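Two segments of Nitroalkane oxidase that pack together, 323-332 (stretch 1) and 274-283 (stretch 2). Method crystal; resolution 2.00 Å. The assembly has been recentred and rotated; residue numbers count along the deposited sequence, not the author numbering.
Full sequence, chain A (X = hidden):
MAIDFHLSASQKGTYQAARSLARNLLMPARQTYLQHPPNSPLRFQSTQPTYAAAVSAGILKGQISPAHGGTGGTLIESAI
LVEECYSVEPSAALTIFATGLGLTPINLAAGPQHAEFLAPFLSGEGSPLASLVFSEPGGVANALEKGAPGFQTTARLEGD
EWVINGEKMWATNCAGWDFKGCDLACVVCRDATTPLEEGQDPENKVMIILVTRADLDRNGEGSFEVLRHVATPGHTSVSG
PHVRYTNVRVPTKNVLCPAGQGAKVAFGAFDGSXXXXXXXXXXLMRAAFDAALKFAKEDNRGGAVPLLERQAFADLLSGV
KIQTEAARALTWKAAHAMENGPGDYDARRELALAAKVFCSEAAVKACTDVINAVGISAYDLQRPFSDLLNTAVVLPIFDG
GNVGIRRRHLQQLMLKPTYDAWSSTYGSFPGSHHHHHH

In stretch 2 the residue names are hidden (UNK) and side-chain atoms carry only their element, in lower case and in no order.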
ATOM      1  N   GLN A 323       1.223   6.245  12.108  1.00 21.55           N
ATOM      2  CA  GLN A 323       2.184   5.155  11.936  1.00 22.29           C
ATOM      3  C   GLN A 323       3.290   5.203  12.983  1.00 21.21           C
ATOM      4  O   GLN A 323       3.746   4.151  13.471  1.00 20.53           O
ATOM      5  CB  GLN A 323       2.768   5.187  10.521  1.00 24.04           C
ATOM      6  CG  GLN A 323       1.727   4.876   9.417  1.00 22.22           C
ATOM      7  CD  GLN A 323       1.264   3.428   9.460  1.00 30.82           C
ATOM      8  OE1 GLN A 323       2.072   2.509   9.628  1.00 30.96           O
ATOM      9  NE2 GLN A 323      -0.039   3.217   9.300  1.00 30.86           N
ATOM     10  N   THR A 324       3.713   6.421  13.329  1.00 21.52           N
ATOM     11  CA  THR A 324       4.776   6.623  14.317  1.00 21.98           C
ATOM     12  C   THR A 324       4.324   6.158  15.707  1.00 22.76           C
ATOM     13  O   THR A 324       5.085   5.530  16.442  1.00 19.18           O
ATOM     14  CB  THR A 324       5.246   8.096  14.381  1.00 21.87           C
ATOM     15  OG1 THR A 324       5.603   8.536  13.072  1.00 23.50           O
ATOM     16  CG2 THR A 324       6.489   8.238  15.275  1.00 21.99           C
ATOM     17  N   GLU A 325       3.086   6.479  16.062  1.00 22.01           N
ATOM     18  CA  GLU A 325       2.554   6.051  17.359  1.00 24.61           C
ATOM     19  C   GLU A 325       2.435   4.526  17.418  1.00 19.98           C
ATOM     20  O   GLU A 325       2.821   3.911  18.406  1.00 22.31           O
ATOM     21  CB  GLU A 325       1.222   6.756  17.672  1.00 22.10           C
ATOM     22  CG  GLU A 325       1.347   8.293  17.768  1.00 23.05           C
ATOM     23  CD  GLU A 325       2.238   8.744  18.928  1.00 26.95           C
ATOM     24  OE1 GLU A 325       2.728   7.881  19.678  1.00 31.88           O
ATOM     25  OE2 GLU A 325       2.425   9.962  19.111  1.00 28.44           O
ATOM     26  N   ALA A 326       1.940   3.902  16.349  1.00 21.11           N
ATOM     27  CA  ALA A 326       1.931   2.434  16.286  1.00 21.90           C
ATOM     28  C   ALA A 326       3.331   1.842  16.399  1.00 20.83           C
ATOM     29  O   ALA A 326       3.543   0.851  17.103  1.00 21.99           O
ATOM     30  CB  ALA A 326       1.285   1.962  14.992  1.00 20.32           C
ATOM     31  N   ALA A 327       4.281   2.427  15.668  1.00 19.27           N
ATOM     32  CA  ALA A 327       5.671   1.958  15.678  1.00 19.54           C
ATOM     33  C   ALA A 327       6.292   1.977  17.083  1.00 20.16           C
ATOM     34  O   ALA A 327       6.929   0.998  17.503  1.00 20.20           O
ATOM     35  CB  ALA A 327       6.545   2.795  14.688  1.00 19.44           C
ATOM     36  N   ARG A 328       6.131   3.089  17.795  1.00 19.59           N
ATOM     37  CA  ARG A 328       6.703   3.196  19.147  1.00 22.64           C
ATOM     38  C   ARG A 328       6.037   2.206  20.104  1.00 22.22           C
ATOM     39  O   ARG A 328       6.709   1.544  20.881  1.00 21.97           O
ATOM     40  CB  ARG A 328       6.620   4.619  19.734  1.00 19.42           C
ATOM     41  CG  ARG A 328       7.446   4.750  21.014  1.00 22.16           C
ATOM     42  CD  ARG A 328       7.273   6.103  21.705  1.00 24.93           C
ATOM     43  NE  ARG A 328       7.786   7.195  20.891  1.00 24.36           N
ATOM     44  CZ  ARG A 328       7.023   8.078  20.257  1.00 27.18           C
ATOM     45  NH1 ARG A 328       5.692   7.997  20.334  1.00 24.55           N
ATOM     46  NH2 ARG A 328       7.590   9.041  19.537  1.00 21.34           N
ATOM     47  N   ALA A 329       4.711   2.120  20.034  1.00 23.40           N
ATOM     48  CA  ALA A 329       3.939   1.201  20.869  1.00 22.23           C
ATOM     49  C   ALA A 329       4.416  -0.237  20.673  1.00 23.36           C
ATOM     50  O   ALA A 329       4.650  -0.964  21.648  1.00 22.00           O
ATOM     51  CB  ALA A 329       2.442   1.333  20.543  1.00 22.20           C
ATOM     52  N   LEU A 330       4.567  -0.638  19.406  1.00 19.95           N
ATOM     53  CA  LEU A 330       5.053  -1.969  19.062  1.00 20.45           C
ATOM     54  C   LEU A 330       6.494  -2.176  19.539  1.00 21.88           C
ATOM     55  O   LEU A 330       6.819  -3.215  20.118  1.00 20.07           O
ATOM     56  CB  LEU A 330       4.952  -2.227  17.545  1.00 17.53           C
ATOM     57  CG  LEU A 330       5.516  -3.597  17.127  1.00 21.57           C
ATOM     58  CD1 LEU A 330       4.820  -4.701  17.886  1.00 22.90           C
ATOM     59  CD2 LEU A 330       5.389  -3.836  15.626  1.00 22.74           C
ATOM     60  N   THR A 331       7.356  -1.188  19.293  1.00 18.43           N
ATOM     61  CA  THR A 331       8.743  -1.295  19.737  1.00 19.51           C
ATOM     62  C   THR A 331       8.824  -1.490  21.262  1.00 21.13           C
ATOM     63  O   THR A 331       9.598  -2.311  21.749  1.00 20.75           O
ATOM     64  CB  THR A 331       9.584  -0.072  19.314  1.00 21.90           C
ATOM     65  OG1 THR A 331       9.713  -0.062  17.889  1.00 22.81           O
ATOM     66  CG2 THR A 331      10.973  -0.139  19.926  1.00 20.87           C
ATOM     67  N   TRP A 332       8.043  -0.718  22.014  1.00 18.94           N
ATOM     68  CA  TRP A 332       8.088  -0.827  23.484  1.00 21.00           C
ATOM     69  C   TRP A 332       7.515  -2.161  23.981  1.00 21.32           C
ATOM     70  O   TRP A 332       8.015  -2.750  24.944  1.00 21.14           O
ATOM     71  CB  TRP A 332       7.372   0.355  24.135  1.00 19.74           C
ATOM     72  CG  TRP A 332       8.160   1.647  24.046  1.00 23.46           C
ATOM     73  CD1 TRP A 332       9.275   1.885  23.285  1.00 25.76           C
ATOM     74  CD2 TRP A 332       7.897   2.863  24.755  1.00 25.41           C
ATOM     75  NE1 TRP A 332       9.717   3.178  23.475  1.00 22.85           N
ATOM     76  CE2 TRP A 332       8.890   3.798  24.372  1.00 26.70           C
ATOM     77  CE3 TRP A 332       6.922   3.254  25.681  1.00 30.11           C
ATOM     78  CZ2 TRP A 332       8.929   5.098  24.879  1.00 27.11           C
ATOM     79  CZ3 TRP A 332       6.960   4.549  26.179  1.00 31.63           C
ATOM     80  CH2 TRP A 332       7.960   5.452  25.780  1.00 30.09           C
ATOM     81  N   UNK A 274      17.145  -6.062  16.831  1.00 22.39           N
ATOM     82  CA  UNK A 274      15.879  -5.890  16.104  1.00 25.61           C
ATOM     83  C   UNK A 274      14.948  -4.897  16.818  1.00 22.27           C
ATOM     84  O   UNK A 274      14.283  -4.074  16.180  1.00 20.13           O
ATOM     85  c   UNK A 274      15.178  -7.250  15.925  1.00 19.93           C
ATOM     86  N   UNK A 275      14.894  -4.994  18.141  1.00 21.55           N
ATOM     87  CA  UNK A 275      14.084  -4.071  18.939  1.00 22.80           C
ATOM     88  C   UNK A 275      14.598  -2.648  18.755  1.00 20.07           C
ATOM     89  O   UNK A 275      13.826  -1.705  18.580  1.00 22.38           O
ATOM     90  c   UNK A 275      13.347  -3.409  21.299  1.00 19.88           C
ATOM     91  c   UNK A 275      13.518  -5.853  20.672  1.00 21.69           C
ATOM     92  c   UNK A 275      14.103  -4.449  20.451  1.00 21.48           C
ATOM     93  N   UNK A 276      15.918  -2.502  18.775  1.00 22.37           N
ATOM     94  CA  UNK A 276      16.540  -1.183  18.707  1.00 23.41           C
ATOM     95  C   UNK A 276      16.426  -0.585  17.306  1.00 21.30           C
ATOM     96  O   UNK A 276      16.372   0.627  17.158  1.00 19.77           O
ATOM     97  c   UNK A 276      17.996  -1.245  19.171  1.00 23.72           C
ATOM     98  c   UNK A 276      18.237  -0.990  20.672  1.00 32.12           C
ATOM     99  c   UNK A 276      17.005  -1.189  21.550  1.00 27.05           C
ATOM    100  c   UNK A 276      19.434  -1.744  21.199  1.00 31.59           C
ATOM    101  N   UNK A 277      16.377  -1.440  16.288  1.00 21.59           N
ATOM    102  CA  UNK A 277      16.067  -0.990  14.931  1.00 22.18           C
ATOM    103  C   UNK A 277      14.642  -0.428  14.855  1.00 23.30           C
ATOM    104  O   UNK A 277      14.379   0.551  14.137  1.00 22.29           O
ATOM    105  c   UNK A 277      15.667  -1.700  12.518  1.00 22.20           C
ATOM    106  c   UNK A 277      17.781  -2.395  13.712  1.00 20.92           C
ATOM    107  c   UNK A 277      16.281  -2.108  13.871  1.00 22.04           C
ATOM    108  N   UNK A 278      13.729  -1.038  15.607  1.00 20.62           N
ATOM    109  CA  UNK A 278      12.390  -0.488  15.755  1.00 20.15           C
ATOM    110  C   UNK A 278      12.501   0.951  16.233  1.00 21.11           C
ATOM    111  O   UNK A 278      11.943   1.892  15.645  1.00 21.04           O
ATOM    112  N   UNK A 279      13.301   1.139  17.272  1.00 19.09           N
ATOM    113  CA  UNK A 279      13.448   2.458  17.851  1.00 19.54           C
ATOM    114  C   UNK A 279      14.135   3.442  16.893  1.00 18.59           C
ATOM    115  O   UNK A 279      13.810   4.634  16.898  1.00 19.03           O
ATOM    116  c   UNK A 279      14.165   2.387  19.189  1.00 19.44           C
ATOM    117  N   UNK A 280      15.067   2.960  16.070  1.00 18.43           N
ATOM    118  CA  UNK A 280      15.680   3.840  15.049  1.00 18.83           C
ATOM    119  C   UNK A 280      14.620   4.313  14.067  1.00 21.05           C
ATOM    120  O   UNK A 280      14.613   5.478  13.631  1.00 20.74           O
ATOM    121  c   UNK A 280      17.908   2.582  15.112  1.00 20.47           C
ATOM    122  s   UNK A 280      19.091   1.674  14.090  1.00 24.64           S
ATOM    123  c   UNK A 280      16.776   3.113  14.263  1.00 19.99           C
ATOM    124  c   UNK A 280      20.366   1.399  15.302  1.00 27.88           C
ATOM    125  N   UNK A 281      13.753   3.387  13.684  1.00 18.25           N
ATOM    126  CA  UNK A 281      12.621   3.708  12.832  1.00 20.32           C
ATOM    127  C   UNK A 281      11.742   4.800  13.427  1.00 19.27           C
ATOM    128  O   UNK A 281      11.395   5.777  12.744  1.00 18.87           O
ATOM    129  N   UNK A 282      11.376   4.637  14.697  1.00 16.72           N
ATOM    130  CA  UNK A 282      10.558   5.629  15.391  1.00 19.49           C
ATOM    131  C   UNK A 282      11.231   6.994  15.395  1.00 18.73           C
ATOM    132  O   UNK A 282      10.582   8.020  15.183  1.00 19.14           O
ATOM    133  c   UNK A 282       9.429   6.292  17.571  1.00 18.43           C
ATOM    134  c   UNK A 282      10.257   5.213  16.863  1.00 18.81           C
ATOM    135  c   UNK A 282       9.553   3.851  16.913  1.00 18.35           C
ATOM    136  N   UNK A 283      12.538   7.006  15.647  1.00 20.12           N
ATOM    137  CA  UNK A 283      13.285   8.255  15.696  1.00 18.36           C
ATOM    138  C   UNK A 283      13.275   9.003  14.371  1.00 19.90           C
ATOM    139  O   UNK A 283      13.106  10.223  14.332  1.00 18.32           O
TER

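Both stretches are helical throughout; their axes approach to 9.0 Å, and the N-to-C directions differ by 158°, so the pair runs nearly antiparallel.

Position 274 carries one side-chain carbon and nothing more, which defines alanine. Ala274 CB is 9.2 Å from Thr331 CG2, the nearest atom of stretch 1, so Ala274 makes no contact.

At position 275 one carbon carries two others, three in all. Such a fork at CB, without oxygen, is valine. Its CA-to-CB bond points sideways, and its closest contact is made by the backbone: Val275 O lies 3.5 Å from Thr331 CG2, while Val275 CG1 is 3.9 Å from Thr331 O and 4.3 Å from Thr331 CG2.

Position 276 has four carbons, forked at the second, the pattern of leucine. Leu276 has chi1 of -91° and chi2 of 20°, both between wells; its CB points away and, although the end of the chain comes nearer, it does not reach stretch 1.

Position 277 repeats the three-carbon fork and is again valine. Val277 points away; the nearest approach of its side chain is 8.0 Å, from Val277 CB to Thr331 OG1.

No side-chain atom follows CA at position 278, so the residue is glycine. The CA atoms of Gly278 and Thr331 are 5.5 Å apart, and Thr331 OG1 lies 3.4 Å from Gly278 C. An ideal CB here would point toward stretch 1 and fall 2.5 Å from Thr331 OG1, a clash; the bare backbone leaves room for the threonine.

A single carbon at position 279 identifies alanine. Ala279 CB points sideways and sits 4.1 Å from Thr331 CG2, which also approaches Ala279 N at 3.8 Å.

Position 280 shows an unbranched chain of two carbons, a sulfur and a terminal carbon: methionine. Met280, with chi1 m and chi2 and chi3 both t, is out of reach.

Position 281 lacks side-chain atoms and is glycine. An ideal CB on Gly281 would meet nothing of stretch 1, but would be crowded by Gly278 O at 3.1 Å.

At position 282 three carbons again form a fork at CB, pointing toward stretch 1 among Thr324, Ala327, Arg328 and Thr331. This is valine, with chi1 of 179° (t). Val282 CG2 lies 3.6 Å from Arg328 N and 3.9 Å from Ala327 CB, while Val282 CG1 is 3.8 Å from Arg328 NE.

Position 283 has no side-chain atoms; Gly283 makes no contact.

The contact works by reciprocal insertion. Val282 is a knob in the hole formed by those four residues, and Thr331 is a knob among Val275, Gly278, Ala279 and Val282. No hydrogen bond crosses the interface, so packing carries the 308 Å² buried in total. Within stretch 1, Thr331 OG1 donates to Ala327 O at 3.0 Å and Arg328 NH1 forms a salt bridge with Glu325 OE1 at 3.0 Å; Thr324 OG1, Arg328 NE and Arg328 NH2 are hydrogen-bonded elsewhere in the structure. Val282 thus packs beside a guanidinium that has its partners already.

Stretch 2, residues 274-283: AVLVGAMGVG
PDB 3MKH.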